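Local coordinates for protein putative transcriptional regulator MarR (Geobacillus stearothermophilus, PDB 2RDP) that probably binds DNA through a winged-helix domain as a dimeric transcriptional regulator of the MarR family, at residues 32-35 and 36-40; 105-108 and 109-113. All blocks are in the same frame, centred on the assembly; numbering follows the deposited sequence. Where two conformers were deposited one is given.

Interaction 1: residues 32-35 and 36-40; sequences REIL and TNYPI. With NA (sodium ion), chain B.
Thr36 folds its side chain back onto Glu33, in the final part of helix 10-35. Its CB lies 3.5 Å from Glu33 O. From there OG1, held between its own backbone N and carbonyl carbon (chi1 61°), donates in the carbonyl plane to Glu33 O, at 2.6 Å. CG2, the other branch, lies 3.4 Å from Arg32 O. Thr36 N also donates to Glu33 O, from above the carbonyl plane, so one oxygen accepts two bonds from a single residue. A type I turn from Leu35 to Tyr38 follows, in which Tyr38 N reaches Leu35 O at 3.1 Å. That same oxygen, with Tyr38 O and Ile40 O, binds a sodium ion at 2.6 to 2.7 Å; three carbonyls thus converge on one cation round the turn. The Tyr38 ring turns an edge to the helix, its CD2 lying 3.2 Å from Ile34 O. A water bridges that oxygen to Asn37 ND2. On the inner side Leu35 CD2 meets Ile40 CG1 at 3.7 Å, and both side chains pack on Phe45 of helix 42-54, while Leu35 and Tyr38 also touch Val113 of helix 104-124.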
loop_
_atom_site.group_PDB
_atom_site.type_symbol
_atom_site.label_atom_id
_atom_site.label_comp_id
_atom_site.label_asym_id
_atom_site.label_seq_id
_atom_site.Cartn_x
_atom_site.Cartn_y
_atom_site.Cartn_z
ATOM N N ARG A 32 -6.995 -6.039 3.651
ATOM C CA ARG A 32 -7.354 -7.388 3.149
ATOM C C ARG A 32 -8.217 -8.192 4.121
ATOM O O ARG A 32 -9.187 -8.835 3.714
ATOM C CB ARG A 32 -6.125 -8.261 2.832
ATOM C CG ARG A 32 -5.150 -7.782 1.755
ATOM C CD ARG A 32 -5.876 -7.420 0.522
ATOM N NE ARG A 32 -5.168 -7.851 -0.686
ATOM C CZ ARG A 32 -4.740 -7.037 -1.649
ATOM N NH1 ARG A 32 -4.921 -5.710 -1.561
ATOM N NH2 ARG A 32 -4.129 -7.572 -2.696
ATOM N N GLU A 33 -7.785 -8.226 5.373
ATOM C CA GLU A 33 -8.453 -8.933 6.412
ATOM C C GLU A 33 -9.860 -8.382 6.593
ATOM O O GLU A 33 -10.813 -9.143 6.673
ATOM C CB GLU A 33 -7.642 -8.816 7.700
ATOM C CG GLU A 33 -6.426 -9.708 7.631
ATOM C CD GLU A 33 -5.433 -9.568 8.776
ATOM O OE1 GLU A 33 -5.613 -8.685 9.660
ATOM O OE2 GLU A 33 -4.438 -10.349 8.765
ATOM N N ILE A 34 -9.985 -7.060 6.623
ATOM C CA ILE A 34 -11.285 -6.416 6.758
ATOM C C ILE A 34 -12.203 -6.800 5.597
ATOM O O ILE A 34 -13.360 -7.052 5.792
ATOM C CB ILE A 34 -11.128 -4.848 6.897
ATOM C CG1 ILE A 34 -10.680 -4.493 8.316
ATOM C CG2 ILE A 34 -12.400 -4.101 6.497
ATOM C CD1 ILE A 34 -10.089 -3.084 8.407
ATOM N N LEU A 35 -11.667 -6.840 4.381
ATOM C CA LEU A 35 -12.497 -7.124 3.216
ATOM C C LEU A 35 -12.913 -8.561 3.075
ATOM O O LEU A 35 -13.783 -8.854 2.248
ATOM C CB LEU A 35 -11.852 -6.664 1.941
ATOM C CG LEU A 35 -11.977 -5.200 1.549
ATOM C CD1 LEU A 35 -11.209 -5.115 0.222
ATOM C CD2 LEU A 35 -13.384 -4.739 1.368
ATOM N N THR A 36 -12.331 -9.469 3.864
ATOM C CA THR A 36 -12.822 -10.838 3.863
ATOM C C THR A 36 -14.278 -10.939 4.322
ATOM O O THR A 36 -14.945 -11.906 4.002
ATOM C CB THR A 36 -11.937 -11.828 4.674
ATOM O OG1 THR A 36 -11.884 -11.443 6.049
ATOM C CG2 THR A 36 -10.540 -11.903 4.108
ATOM N N ASN A 37 -14.790 -9.965 5.066
ATOM C CA ASN A 37 -16.190 -10.024 5.464
ATOM C C ASN A 37 -17.163 -9.281 4.540
ATOM O O ASN A 37 -18.325 -9.103 4.891
ATOM C CB ASN A 37 -16.364 -9.572 6.916
ATOM C CG ASN A 37 -15.463 -10.343 7.887
ATOM O OD1 ASN A 37 -15.501 -11.575 7.968
ATOM N ND2 ASN A 37 -14.627 -9.607 8.614
ATOM N N TYR A 38 -16.693 -8.864 3.361
ATOM C CA TYR A 38 -17.495 -8.070 2.439
ATOM C C TYR A 38 -17.471 -8.654 1.055
ATOM O O TYR A 38 -16.440 -9.191 0.638
ATOM C CB TYR A 38 -17.024 -6.606 2.434
ATOM C CG TYR A 38 -17.213 -6.008 3.807
ATOM C CD1 TYR A 38 -18.471 -5.567 4.237
ATOM C CD2 TYR A 38 -16.153 -5.968 4.707
ATOM C CE1 TYR A 38 -18.647 -5.078 5.523
ATOM C CE2 TYR A 38 -16.319 -5.476 5.984
ATOM C CZ TYR A 38 -17.552 -5.030 6.387
ATOM O OH TYR A 38 -17.660 -4.546 7.657
ATOM N N PRO A 39 -18.602 -8.545 0.321
ATOM C CA PRO A 39 -18.643 -9.168 -0.999
ATOM C C PRO A 39 -17.946 -8.371 -2.113
ATOM O O PRO A 39 -18.293 -8.534 -3.268
ATOM C CB PRO A 39 -20.159 -9.334 -1.261
ATOM C CG PRO A 39 -20.778 -8.190 -0.521
ATOM C CD PRO A 39 -19.887 -7.887 0.662
ATOM N N ILE A 40 -16.965 -7.535 -1.788
ATOM C CA ILE A 40 -16.174 -6.860 -2.824
ATOM C C ILE A 40 -14.712 -7.259 -2.728
ATOM O O ILE A 40 -14.280 -7.837 -1.711
ATOM C CB ILE A 40 -16.299 -5.330 -2.740
ATOM C CG1 ILE A 40 -15.875 -4.827 -1.352
ATOM C CG2 ILE A 40 -17.745 -4.905 -3.104
ATOM C CD1 ILE A 40 -15.766 -3.336 -1.236
HETATM NA NA NA B . -14.095 -9.959 -0.037
HETATM O O HOH W 1 -14.247 -7.043 8.619
#

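Interaction 2: residues 105-108 and 109-113; sequences KGER and IIEEV
Ile110 and Gly106 meet on the buried side of helix 104-124, where packing is tight. Ile110 N donates to Gly106 O at 3.2 Å, the i to i+4 bond of a regular alpha-helix, and its CG1, turned between the backbone N and carbonyl carbon (chi1 52°), presses to 3.3 Å from Glu107 O, three residues back. Ile109 lies along the neighbouring flank, with its CG1 3.6 Å from Lys105 O. In this MarR-family fold the helix follows directly on the two-stranded wing: Ile110 packs on Leu102 of strand 98-102 and on Leu48 and Leu52 of helix 42-54. Toward the acidic side Glu111 CG still lies 3.1 Å from Glu107 O; beyond it, at the carboxylates, the contact loosens. Glu107 and Glu111 stack these groups with planes 28° apart, and Glu107 OE2 lies 3.7 Å from Glu111 OE2, a pairing of like charges that may raise the proton affinity of either group. The Glu107 side chain also touches Leu52 and Leu102, and an alanine here would probably leave those leucines less covered and the Glu111 carboxylate freer to turn. Farther round, Glu112 N bonds to Arg108 O at 3.2 Å.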
loop_
_atom_site.group_PDB
_atom_site.type_symbol
_atom_site.label_atom_id
_atom_site.label_comp_id
_atom_site.label_asym_id
_atom_site.label_seq_id
_atom_site.Cartn_x
_atom_site.Cartn_y
_atom_site.Cartn_z
ATOM N N LYS A 105 -26.483 0.103 -3.085
ATOM C CA LYS A 105 -25.886 -1.160 -2.656
ATOM C C LYS A 105 -24.364 -1.038 -2.524
ATOM O O LYS A 105 -23.781 -1.502 -1.548
ATOM C CB LYS A 105 -26.266 -2.300 -3.612
ATOM C CG LYS A 105 -25.521 -3.610 -3.302
ATOM C CD LYS A 105 -25.874 -4.715 -4.377
ATOM C CE LYS A 105 -25.090 -6.040 -3.770
ATOM N NZ LYS A 105 -25.461 -7.129 -4.799
ATOM N N GLY A 106 -23.729 -0.388 -3.496
ATOM C CA GLY A 106 -22.295 -0.168 -3.462
ATOM C C GLY A 106 -21.892 0.750 -2.334
ATOM O O GLY A 106 -20.951 0.453 -1.588
ATOM N N GLU A 107 -22.600 1.869 -2.209
ATOM C CA GLU A 107 -22.331 2.864 -1.154
ATOM C C GLU A 107 -22.469 2.294 0.251
ATOM O O GLU A 107 -21.648 2.565 1.103
ATOM C CB GLU A 107 -23.254 4.079 -1.281
ATOM C CG GLU A 107 -22.719 5.287 -0.546
ATOM C CD GLU A 107 -23.762 6.349 -0.324
ATOM O OE1 GLU A 107 -24.948 6.033 -0.537
ATOM O OE2 GLU A 107 -23.401 7.487 0.091
ATOM N N ARG A 108 -23.507 1.499 0.467
ATOM C CA ARG A 108 -23.757 0.890 1.762
ATOM C C ARG A 108 -22.539 0.076 2.199
ATOM O O ARG A 108 -22.039 0.273 3.303
ATOM C CB ARG A 108 -25.032 0.031 1.713
ATOM C CG ARG A 108 -26.092 0.448 2.699
ATOM C CD ARG A 108 -27.041 -0.694 2.965
ATOM N NE ARG A 108 -28.383 -0.451 2.436
ATOM C CZ ARG A 108 -29.412 -0.036 3.180
ATOM N NH1 ARG A 108 -29.251 0.198 4.484
ATOM N NH2 ARG A 108 -30.604 0.154 2.628
ATOM N N ILE A 109 -22.050 -0.798 1.313
ATOM C CA ILE A 109 -20.862 -1.629 1.565
ATOM C C ILE A 109 -19.576 -0.837 1.875
ATOM O O ILE A 109 -18.900 -1.117 2.865
ATOM C CB ILE A 109 -20.593 -2.598 0.374
ATOM C CG1 ILE A 109 -21.629 -3.710 0.340
ATOM C CG2 ILE A 109 -19.213 -3.248 0.472
ATOM C CD1 ILE A 109 -21.646 -4.425 -0.961
ATOM N N ILE A 110 -19.225 0.135 1.041
ATOM C CA ILE A 110 -18.005 0.868 1.287
ATOM C C ILE A 110 -17.989 1.747 2.488
ATOM O O ILE A 110 -16.956 1.903 3.096
ATOM C CB ILE A 110 -17.536 1.735 0.144
ATOM C CG1 ILE A 110 -18.646 2.648 -0.344
ATOM C CG2 ILE A 110 -16.859 0.879 -0.883
ATOM C CD1 ILE A 110 -18.126 3.739 -1.131
ATOM N N GLU A 111 -19.116 2.355 2.802
ATOM C CA GLU A 111 -19.265 3.083 4.048
ATOM C C GLU A 111 -19.030 2.180 5.256
ATOM O O GLU A 111 -18.501 2.612 6.283
ATOM C CB GLU A 111 -20.672 3.660 4.126
ATOM C CG GLU A 111 -20.911 4.764 3.103
ATOM C CD GLU A 111 -22.115 5.642 3.451
ATOM O OE1 GLU A 111 -23.233 5.115 3.771
ATOM O OE2 GLU A 111 -21.903 6.881 3.395
ATOM N N GLU A 112 -19.458 0.932 5.123
ATOM C CA GLU A 112 -19.266 -0.048 6.152
ATOM C C GLU A 112 -17.811 -0.486 6.249
ATOM O O GLU A 112 -17.299 -0.672 7.342
ATOM C CB GLU A 112 -20.160 -1.233 5.855
ATOM C CG GLU A 112 -20.341 -2.153 7.018
ATOM C CD GLU A 112 -21.469 -3.134 6.830
ATOM O OE1 GLU A 112 -22.154 -3.130 5.759
ATOM O OE2 GLU A 112 -21.659 -3.921 7.787
ATOM N N VAL A 113 -17.133 -0.639 5.112
ATOM C CA VAL A 113 -15.719 -1.034 5.125
ATOM C C VAL A 113 -14.873 0.094 5.726
ATOM O O VAL A 113 -14.028 -0.138 6.567
ATOM C CB VAL A 113 -15.192 -1.438 3.714
ATOM C CG1 VAL A 113 -13.660 -1.632 3.720
ATOM C CG2 VAL A 113 -15.904 -2.677 3.202
#

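Interaction 1 joins a helix to the loop after it, interaction 2 lies within one helix, and the two share an interface. Residues 32-40 run from helix 10-35 into the loop before helix 42-54; residues 105-113 are an unbroken run of helix 104-124. They touch where Tyr38 CD2 and Leu35 CD2 pack on Val113 CG2, at 3.6 and 3.7 Å, and where Ile40 CD1 meets Ile109 CG2. Each pairs a buried apolar side with an exposed polar one, and both inner sides rest on helix 42-54. Their chemistry follows their places: in interaction 1 backbone bonds are joined by a threonine hydroxyl, a water and sodium, whereas in interaction 2 they are the regular ones of a helix and the exposed side carries charge.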